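Local structure of MxaA (Stigmatella aurantiaca, 4W4T) at residues 64-72 / 247-257; 325-333 / 411-420. The protein forms the terminal reductase domain of MxaA, an enzyme of the PKS-NRPS pathway to myxalamid; this domain binds NADPH and probably releases the finished chain by reduction to a primary alcohol. One frame throughout, in Å; residues are numbered along the deposited sequence.

Contact 1: 64-72 / 247-257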
loop_
_atom_site.group_PDB
_atom_site.type_symbol
_atom_site.label_atom_id
_atom_site.label_comp_id
_atom_site.label_asym_id
_atom_site.label_seq_id
_atom_site.Cartn_x
_atom_site.Cartn_y
_atom_site.Cartn_z
ATOM N N THR A 64 1.539 22.470 10.030
ATOM C CA THR A 64 0.303 21.715 9.827
ATOM C C THR A 64 0.439 20.228 10.188
ATOM O O THR A 64 -0.501 19.457 9.998
ATOM C CB THR A 64 -0.215 21.819 8.364
ATOM O OG1 THR A 64 0.747 21.260 7.465
ATOM C CG2 THR A 64 -0.477 23.282 7.971
ATOM N N GLY A 65 1.600 19.834 10.708
ATOM C CA GLY A 65 1.810 18.450 11.117
ATOM C C GLY A 65 1.661 18.274 12.627
ATOM O O GLY A 65 1.244 19.191 13.320
ATOM N N PHE A 66 2.017 17.095 13.133
ATOM C CA PHE A 66 1.777 16.754 14.540
ATOM C C PHE A 66 2.785 17.452 15.453
ATOM O O PHE A 66 2.401 18.306 16.257
ATOM C CB PHE A 66 1.816 15.223 14.712
ATOM C CG PHE A 66 1.686 14.756 16.140
ATOM C CD1 PHE A 66 0.604 15.144 16.922
ATOM C CD2 PHE A 66 2.628 13.895 16.682
ATOM C CE1 PHE A 66 0.476 14.697 18.238
ATOM C CE2 PHE A 66 2.513 13.451 17.996
ATOM C CZ PHE A 66 1.436 13.855 18.771
ATOM N N LEU A 67 4.068 17.121 15.325
ATOM C CA LEU A 67 5.105 17.846 16.071
ATOM C C LEU A 67 5.020 19.355 15.843
ATOM O O LEU A 67 5.162 20.144 16.776
ATOM C CB LEU A 67 6.499 17.353 15.687
ATOM C CG LEU A 67 7.665 18.063 16.390
ATOM C CD1 LEU A 67 7.541 17.976 17.911
ATOM C CD2 LEU A 67 8.965 17.446 15.924
ATOM N N GLY A 68 4.782 19.744 14.591
ATOM C CA GLY A 68 4.721 21.156 14.237
ATOM C C GLY A 68 3.704 21.968 15.024
ATOM O O GLY A 68 3.962 23.119 15.362
ATOM N N ALA A 69 2.548 21.374 15.305
ATOM C CA ALA A 69 1.519 22.042 16.101
ATOM C C ALA A 69 2.042 22.407 17.492
ATOM O O ALA A 69 1.854 23.520 17.967
ATOM C CB ALA A 69 0.283 21.161 16.213
ATOM N N PHE A 70 2.708 21.455 18.140
ATOM C CA PHE A 70 3.214 21.668 19.487
ATOM C C PHE A 70 4.390 22.624 19.478
ATOM O O PHE A 70 4.507 23.486 20.345
ATOM C CB PHE A 70 3.585 20.320 20.129
ATOM C CG PHE A 70 2.400 19.441 20.370
ATOM C CD1 PHE A 70 1.879 18.657 19.352
ATOM C CD2 PHE A 70 1.778 19.428 21.608
ATOM C CE1 PHE A 70 0.769 17.862 19.563
ATOM C CE2 PHE A 70 0.670 18.637 21.836
ATOM C CZ PHE A 70 0.161 17.846 20.820
ATOM N N LEU A 71 5.251 22.492 18.472
ATOM C CA LEU A 71 6.355 23.422 18.291
ATOM C C LEU A 71 5.827 24.846 18.103
ATOM O O LEU A 71 6.356 25.794 18.674
ATOM C CB LEU A 71 7.204 22.992 17.090
ATOM C CG LEU A 71 8.655 23.446 16.949
ATOM C CD1 LEU A 71 9.410 23.317 18.268
ATOM C CD2 LEU A 71 9.336 22.594 15.860
ATOM N N LEU A 72 4.770 25.000 17.320
ATOM C CA LEU A 72 4.231 26.346 17.117
ATOM C C LEU A 72 3.707 26.919 18.433
ATOM O O LEU A 72 4.042 28.047 18.813
ATOM C CB LEU A 72 3.129 26.339 16.072
ATOM C CG LEU A 72 2.441 27.693 15.888
ATOM C CD1 LEU A 72 3.462 28.805 15.658
ATOM C CD2 LEU A 72 1.431 27.620 14.759
ATOM N N VAL A 247 7.966 9.608 18.110
ATOM C CA VAL A 247 7.233 10.676 18.779
ATOM C C VAL A 247 5.790 10.260 19.037
ATOM O O VAL A 247 5.035 10.020 18.095
ATOM C CB VAL A 247 7.263 11.976 17.943
ATOM C CG1 VAL A 247 6.409 13.054 18.602
ATOM C CG2 VAL A 247 8.699 12.444 17.756
ATOM N N THR A 248 5.415 10.173 20.316
ATOM C CA THR A 248 4.108 9.653 20.695
ATOM C C THR A 248 3.224 10.747 21.303
ATOM O O THR A 248 3.611 11.913 21.332
ATOM C CB THR A 248 4.245 8.463 21.682
ATOM O OG1 THR A 248 4.929 8.888 22.868
ATOM C CG2 THR A 248 5.052 7.338 21.026
ATOM N N GLY A 249 2.049 10.364 21.796
ATOM C CA GLY A 249 1.052 11.320 22.261
ATOM C C GLY A 249 1.513 12.287 23.338
ATOM O O GLY A 249 2.510 12.050 24.023
ATOM N N HIS A 250 0.791 13.394 23.484
ATOM C CA HIS A 250 1.034 14.328 24.574
ATOM C C HIS A 250 0.794 13.623 25.917
ATOM O O HIS A 250 -0.230 12.987 26.080
ATOM C CB HIS A 250 0.121 15.542 24.443
ATOM C CG HIS A 250 0.464 16.655 25.379
ATOM N ND1 HIS A 250 0.070 16.663 26.701
ATOM C CD2 HIS A 250 1.155 17.806 25.184
ATOM C CE1 HIS A 250 0.510 17.768 27.280
ATOM N NE2 HIS A 250 1.176 18.476 26.380
ATOM N N SER A 251 1.724 13.758 26.860
ATOM C CA SER A 251 1.716 12.935 28.089
ATOM C C SER A 251 0.584 13.259 29.061
ATOM O O SER A 251 0.317 12.480 29.985
ATOM C CB SER A 251 3.047 13.064 28.836
ATOM O OG SER A 251 3.233 14.366 29.377
ATOM N N ARG A 252 -0.078 14.396 28.860
ATOM C CA ARG A 252 -1.147 14.815 29.760
ATOM C C ARG A 252 -2.512 14.768 29.089
ATOM O O ARG A 252 -3.449 14.208 29.648
ATOM C CB ARG A 252 -0.873 16.224 30.297
ATOM C CG ARG A 252 0.362 16.312 31.168
ATOM C CD ARG A 252 0.266 15.343 32.331
ATOM N NE ARG A 252 1.468 15.334 33.164
ATOM C CZ ARG A 252 1.670 16.151 34.194
ATOM N NH1 ARG A 252 0.750 17.053 34.521
ATOM N NH2 ARG A 252 2.794 16.066 34.897
ATOM N N THR A 253 -2.624 15.341 27.889
ATOM C CA THR A 253 -3.886 15.334 27.147
ATOM C C THR A 253 -4.101 14.062 26.332
ATOM O O THR A 253 -5.225 13.747 25.935
ATOM C CB THR A 253 -3.979 16.529 26.150
ATOM O OG1 THR A 253 -3.018 16.339 25.101
ATOM C CG2 THR A 253 -3.710 17.855 26.846
ATOM N N GLY A 254 -3.018 13.351 26.035
ATOM C CA GLY A 254 -3.103 12.194 25.165
ATOM C C GLY A 254 -3.223 12.549 23.693
ATOM O O GLY A 254 -3.424 11.665 22.854
ATOM N N ALA A 255 -3.119 13.836 23.373
ATOM C CA ALA A 255 -3.264 14.284 21.982
ATOM C C ALA A 255 -2.298 13.520 21.097
ATOM O O ALA A 255 -1.101 13.483 21.359
ATOM C CB ALA A 255 -3.027 15.775 21.861
ATOM N N TRP A 256 -2.834 12.885 20.068
ATOM C CA TRP A 256 -2.030 12.010 19.231
ATOM C C TRP A 256 -2.710 11.796 17.904
ATOM O O TRP A 256 -3.859 11.372 17.834
ATOM C CB TRP A 256 -1.806 10.667 19.914
ATOM C CG TRP A 256 -0.639 9.861 19.421
ATOM C CD1 TRP A 256 0.193 10.137 18.371
ATOM C CD2 TRP A 256 -0.187 8.624 19.977
ATOM N NE1 TRP A 256 1.140 9.145 18.247
ATOM C CE2 TRP A 256 0.930 8.206 19.223
ATOM C CE3 TRP A 256 -0.614 7.835 21.049
ATOM C CZ2 TRP A 256 1.620 7.024 19.507
ATOM C CZ3 TRP A 256 0.071 6.671 21.333
ATOM C CH2 TRP A 256 1.178 6.275 20.559
ATOM N N ASN A 257 -1.980 12.097 16.848
ATOM C CA ASN A 257 -2.455 11.911 15.493
ATOM C C ASN A 257 -2.725 10.425 15.170
ATOM O O ASN A 257 -1.791 9.638 15.123
ATOM C CB ASN A 257 -1.412 12.516 14.557
ATOM C CG ASN A 257 -1.575 12.065 13.165
ATOM O OD1 ASN A 257 -2.659 12.153 12.593
ATOM N ND2 ASN A 257 -0.503 11.537 12.598
#

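Contact 2: 325-333 / 411-420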
loop_
_atom_site.group_PDB
_atom_site.type_symbol
_atom_site.label_atom_id
_atom_site.label_comp_id
_atom_site.label_asym_id
_atom_site.label_seq_id
_atom_site.Cartn_x
_atom_site.Cartn_y
_atom_site.Cartn_z
HETATM N N MSE A 325 -1.406 -2.308 28.575
HETATM C CA MSE A 325 -2.630 -2.311 27.792
HETATM C C MSE A 325 -3.698 -3.265 28.358
HETATM O O MSE A 325 -4.889 -2.957 28.324
HETATM C CB MSE A 325 -2.293 -2.645 26.337
HETATM C CG MSE A 325 -1.428 -1.521 25.754
HETATM SE SE MSE A 325 -0.976 -1.907 23.911
HETATM C CE MSE A 325 -2.773 -1.747 23.161
ATOM N N ARG A 326 -3.275 -4.399 28.902
ATOM C CA ARG A 326 -4.226 -5.283 29.584
ATOM C C ARG A 326 -4.800 -4.591 30.803
ATOM O O ARG A 326 -5.979 -4.763 31.130
ATOM C CB ARG A 326 -3.573 -6.599 30.017
ATOM C CG ARG A 326 -3.105 -7.456 28.862
ATOM C CD ARG A 326 -2.638 -8.820 29.344
ATOM N NE ARG A 326 -1.888 -9.493 28.291
ATOM C CZ ARG A 326 -0.562 -9.521 28.238
ATOM N NH1 ARG A 326 0.154 -8.943 29.197
ATOM N NH2 ARG A 326 0.051 -10.144 27.246
ATOM N N ALA A 327 -3.951 -3.841 31.494
ATOM C CA ALA A 327 -4.382 -3.187 32.728
ATOM C C ALA A 327 -5.453 -2.156 32.410
ATOM O O ALA A 327 -6.395 -1.960 33.176
ATOM C CB ALA A 327 -3.201 -2.551 33.445
ATOM N N PHE A 328 -5.320 -1.518 31.252
ATOM C CA PHE A 328 -6.342 -0.601 30.784
ATOM C C PHE A 328 -7.619 -1.351 30.432
ATOM O O PHE A 328 -8.708 -0.799 30.530
ATOM C CB PHE A 328 -5.845 0.188 29.564
ATOM C CG PHE A 328 -6.815 1.229 29.094
ATOM C CD1 PHE A 328 -6.881 2.460 29.727
ATOM C CD2 PHE A 328 -7.676 0.972 28.046
ATOM C CE1 PHE A 328 -7.779 3.435 29.296
ATOM C CE2 PHE A 328 -8.578 1.937 27.609
ATOM C CZ PHE A 328 -8.630 3.166 28.240
ATOM N N GLY A 329 -7.494 -2.607 30.005
ATOM C CA GLY A 329 -8.668 -3.432 29.786
ATOM C C GLY A 329 -8.726 -4.226 28.495
ATOM O O GLY A 329 -9.747 -4.854 28.203
ATOM N N TYR A 330 -7.648 -4.209 27.715
ATOM C CA TYR A 330 -7.639 -4.914 26.440
ATOM C C TYR A 330 -6.940 -6.262 26.542
ATOM O O TYR A 330 -5.798 -6.347 26.985
ATOM C CB TYR A 330 -6.954 -4.072 25.365
ATOM C CG TYR A 330 -7.698 -2.805 25.012
ATOM C CD1 TYR A 330 -8.998 -2.855 24.541
ATOM C CD2 TYR A 330 -7.089 -1.560 25.133
ATOM C CE1 TYR A 330 -9.683 -1.705 24.215
ATOM C CE2 TYR A 330 -7.769 -0.403 24.816
ATOM C CZ TYR A 330 -9.070 -0.487 24.353
ATOM O OH TYR A 330 -9.753 0.655 24.021
ATOM N N GLY A 331 -7.618 -7.317 26.114
ATOM C CA GLY A 331 -6.983 -8.620 26.071
ATOM C C GLY A 331 -5.907 -8.698 25.006
ATOM O O GLY A 331 -6.097 -8.226 23.891
ATOM N N LEU A 332 -4.771 -9.288 25.357
ATOM C CA LEU A 332 -3.677 -9.476 24.418
ATOM C C LEU A 332 -2.971 -10.801 24.678
ATOM O O LEU A 332 -2.280 -10.968 25.690
ATOM C CB LEU A 332 -2.674 -8.316 24.515
ATOM C CG LEU A 332 -3.102 -6.925 24.039
ATOM C CD1 LEU A 332 -1.968 -5.935 24.287
ATOM C CD2 LEU A 332 -3.497 -6.921 22.554
ATOM N N ARG A 333 -3.158 -11.755 23.771
ATOM C CA ARG A 333 -2.307 -12.938 23.741
ATOM C C ARG A 333 -0.976 -12.528 23.146
ATOM O O ARG A 333 -0.923 -11.634 22.299
ATOM C CB ARG A 333 -2.933 -14.068 22.909
ATOM C CG ARG A 333 -4.311 -14.492 23.347
ATOM C CD ARG A 333 -4.758 -15.758 22.606
ATOM N NE ARG A 333 -4.551 -15.632 21.167
ATOM C CZ ARG A 333 -5.363 -14.971 20.351
ATOM N NH1 ARG A 333 -6.457 -14.388 20.832
ATOM N NH2 ARG A 333 -5.084 -14.896 19.055
ATOM N N VAL A 411 -9.930 6.194 22.810
ATOM C CA VAL A 411 -11.310 5.749 23.002
ATOM C C VAL A 411 -12.257 6.942 22.873
ATOM O O VAL A 411 -13.269 6.863 22.176
ATOM C CB VAL A 411 -11.520 5.055 24.372
ATOM C CG1 VAL A 411 -13.002 4.841 24.647
ATOM C CG2 VAL A 411 -10.797 3.733 24.408
ATOM N N HIS A 412 -11.914 8.053 23.517
ATOM C CA HIS A 412 -12.778 9.228 23.539
ATOM C C HIS A 412 -12.994 9.770 22.128
ATOM O O HIS A 412 -14.074 10.264 21.795
ATOM C CB HIS A 412 -12.184 10.312 24.434
ATOM C CG HIS A 412 -12.982 11.579 24.460
ATOM N ND1 HIS A 412 -14.184 11.690 25.129
ATOM C CD2 HIS A 412 -12.750 12.793 23.905
ATOM C CE1 HIS A 412 -14.656 12.914 24.984
ATOM N NE2 HIS A 412 -13.803 13.605 24.245
ATOM N N ARG A 413 -11.962 9.655 21.299
ATOM C CA ARG A 413 -12.020 10.163 19.936
ATOM C C ARG A 413 -12.551 9.130 18.957
ATOM O O ARG A 413 -12.618 9.377 17.761
ATOM C CB ARG A 413 -10.638 10.649 19.508
ATOM C CG ARG A 413 -10.175 11.852 20.303
ATOM C CD ARG A 413 -8.869 12.399 19.777
ATOM N NE ARG A 413 -7.731 11.767 20.429
ATOM C CZ ARG A 413 -6.631 11.371 19.798
ATOM N NH1 ARG A 413 -6.522 11.535 18.477
ATOM N NH2 ARG A 413 -5.641 10.816 20.494
ATOM N N GLY A 414 -12.933 7.966 19.464
ATOM C CA GLY A 414 -13.613 6.983 18.641
ATOM C C GLY A 414 -12.685 6.133 17.791
ATOM O O GLY A 414 -13.138 5.370 16.946
ATOM N N PHE A 415 -11.382 6.261 18.021
ATOM C CA PHE A 415 -10.401 5.466 17.284
ATOM C C PHE A 415 -10.387 4.012 17.787
ATOM O O PHE A 415 -10.237 3.069 17.005
ATOM C CB PHE A 415 -9.021 6.113 17.406
ATOM C CG PHE A 415 -7.952 5.425 16.617
ATOM C CD1 PHE A 415 -7.911 5.535 15.236
ATOM C CD2 PHE A 415 -6.974 4.680 17.254
ATOM C CE1 PHE A 415 -6.922 4.902 14.507
ATOM C CE2 PHE A 415 -5.984 4.051 16.530
ATOM C CZ PHE A 415 -5.960 4.163 15.150
ATOM N N LEU A 416 -10.573 3.846 19.093
ATOM C CA LEU A 416 -10.651 2.533 19.722
ATOM C C LEU A 416 -11.992 2.366 20.431
ATOM O O LEU A 416 -12.526 3.323 20.997
ATOM C CB LEU A 416 -9.517 2.340 20.742
ATOM C CG LEU A 416 -8.060 2.220 20.312
ATOM C CD1 LEU A 416 -7.155 2.089 21.555
ATOM C CD2 LEU A 416 -7.880 1.028 19.390
ATOM N N LYS A 417 -12.518 1.150 20.408
ATOM C CA LYS A 417 -13.686 0.792 21.203
ATOM C C LYS A 417 -13.275 0.664 22.668
ATOM O O LYS A 417 -12.229 0.092 22.969
ATOM C CB LYS A 417 -14.291 -0.514 20.688
ATOM C CG LYS A 417 -15.610 -0.919 21.342
ATOM C CD LYS A 417 -16.602 -1.474 20.319
ATOM C CE LYS A 417 -15.988 -2.613 19.516
ATOM N NZ LYS A 417 -16.165 -3.951 20.158
ATOM N N ALA A 418 -14.078 1.210 23.577
ATOM C CA ALA A 418 -13.775 1.120 25.008
ATOM C C ALA A 418 -13.660 -0.345 25.432
ATOM O O ALA A 418 -14.349 -1.198 24.892
ATOM C CB ALA A 418 -14.840 1.832 25.833
ATOM N N PRO A 419 -12.760 -0.638 26.379
ATOM C CA PRO A 419 -12.563 -2.025 26.829
ATOM C C PRO A 419 -13.819 -2.609 27.457
ATOM O O PRO A 419 -14.574 -1.866 28.093
ATOM C CB PRO A 419 -11.437 -1.909 27.866
ATOM C CG PRO A 419 -11.335 -0.452 28.196
ATOM C CD PRO A 419 -11.810 0.295 27.002
ATOM N N GLU A 420 -14.030 -3.914 27.277
ATOM C CA GLU A 420 -15.197 -4.605 27.827
ATOM C C GLU A 420 -15.294 -4.426 29.338
ATOM O O GLU A 420 -16.384 -4.173 29.855
ATOM C CB GLU A 420 -15.153 -6.101 27.483
ATOM C CG GLU A 420 -15.378 -6.431 26.003
ATOM C CD GLU A 420 -16.852 -6.544 25.634
ATOM O OE1 GLU A 420 -17.614 -7.183 26.391
ATOM O OE2 GLU A 420 -17.250 -5.995 24.583
ATOM O OXT GLU A 420 -14.303 -4.521 30.071
HETATM O O HOH W 1 -11.666 -5.486 30.027
HETATM O O HOH W 2 -11.754 -5.271 26.291
#

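Contact 1: 64-72 / 247-257
Phe66 reaches into the turn after strand 239-248 with its ring. Two carbonyl oxygens meet the rim: Ala255 O is 3.6 Å from Phe66 CZ, and Thr248 O is 3.8 Å from Phe66 CE2. Asn257 N lies over one face. Val247 CG1 packs 4.0 Å from Phe66 CE2. The pyrrole ring of Trp256 is turned only 24° from the Phe66 ring but displaced from it, with little face-to-face overlap. With CG anti to the backbone N (chi1 176°), the Phe66 ring leaves the helix start for this loop. One turn on, Phe70 CE2 meets His250 CD2 at 3.5 Å, rim to rim, and Phe70 CZ touches Ala255 CB in the ring plane.

A second shell shapes the loop. His250 ND1 accepts from both Arg252 N and Thr253 N, which probably fixes the imidazole. Thr253 OG1 closes an ST turn on Ala255 N, and His250 N bonds to Ala255 O.

Gly65 is the N-cap of helix 66-78, in the glycine-rich Rossmann turn; Thr64 to Leu67 bind NADPH, which is not bound to this chain. Tyr106 meets Phe66 edge-to-face. Helix 92-105 packs on Ala69 and Leu72, and helix 287-298 on Phe66 and Phe70.

Contact 2: 325-333 / 411-420
Gly329 O receives two waters, and both lead to Glu420, the residue that ends this construct. One water donates to Gly329 O at 2.7 Å and to Glu420 OXT, a carboxylate oxygen present because the construct stops here. The other donates to Gly329 O and accepts from Glu420 N. The same Gly329 O rests 3.4 Å from Pro419 CB, a direct van der Waals contact beside the water links.

Tyr330 makes the direct bond across the contact. Tyr330 OH donates to Lys417 O at 2.7 Å. The hydroxyl comes from above the carbonyl plane, 37° out of it, and not along a lone pair. Lys417 O itself sits at the edge of the phenol ring, in its plane. Pro419 CB lies over one face of that ring. Val411 CG2 comes to 3.3 Å from Tyr330 OH, and Leu416 CB flanks the same oxygen. A phenylalanine here would probably leave Lys417 O without this donor, with the tail tied at this point by packing alone.

The contact joins the C-terminal end of helix 318-328 to the tail that follows helix 400-412, away from the Rossmann sheet. After each helix the first residue to leave helical geometry is a glycine with positive phi. Gly414 closes a Schellman motif. At Gly329 a side chain would clash with Pro419 and with the preceding carbonyl. Met325 O accepts from Gly329 N and Tyr330 N, which reach it from opposite faces of its plane.

Phe328 completes the apolar side. Its CG is anti to the backbone N (chi1 -176°), which carries the ring beside the proline. Phe328 CE2 is 3.7 Å from Pro419 CD, and the two side chains cross at about a right angle. Val411 CG2 is farther off, at the ring edge. Ser404, Leu407 and Ser408 of helix 400-412 also touch Phe328, while Val270 of helix 261-272 packs on Tyr330.

In the fold
Contact 1 lies deep in the body of the domain, its centre about 10 Å from the centre of the chain. Contact 2 is peripheral, at about 27 Å. Their centres are about 21 Å apart, yet 247-257 and 411-420 touch. Arg413 NH1 probably hydrogen-bonds to Trp256 O at 2.7 Å, just before the C-terminal tail turns toward 325-333. Helix 400-412 also reaches contact 1, where Tyr406 OH bonds to Gly249 O and Thr248 OG1. Only contact 1 holds NADPH-binding residues. Its Phe66 side chain is about 8 Å from that of Asn149, another NADPH-binding residue. Contact 2 has no part in the cofactor site. In sequence, both segments of contact 1 precede those of contact 2.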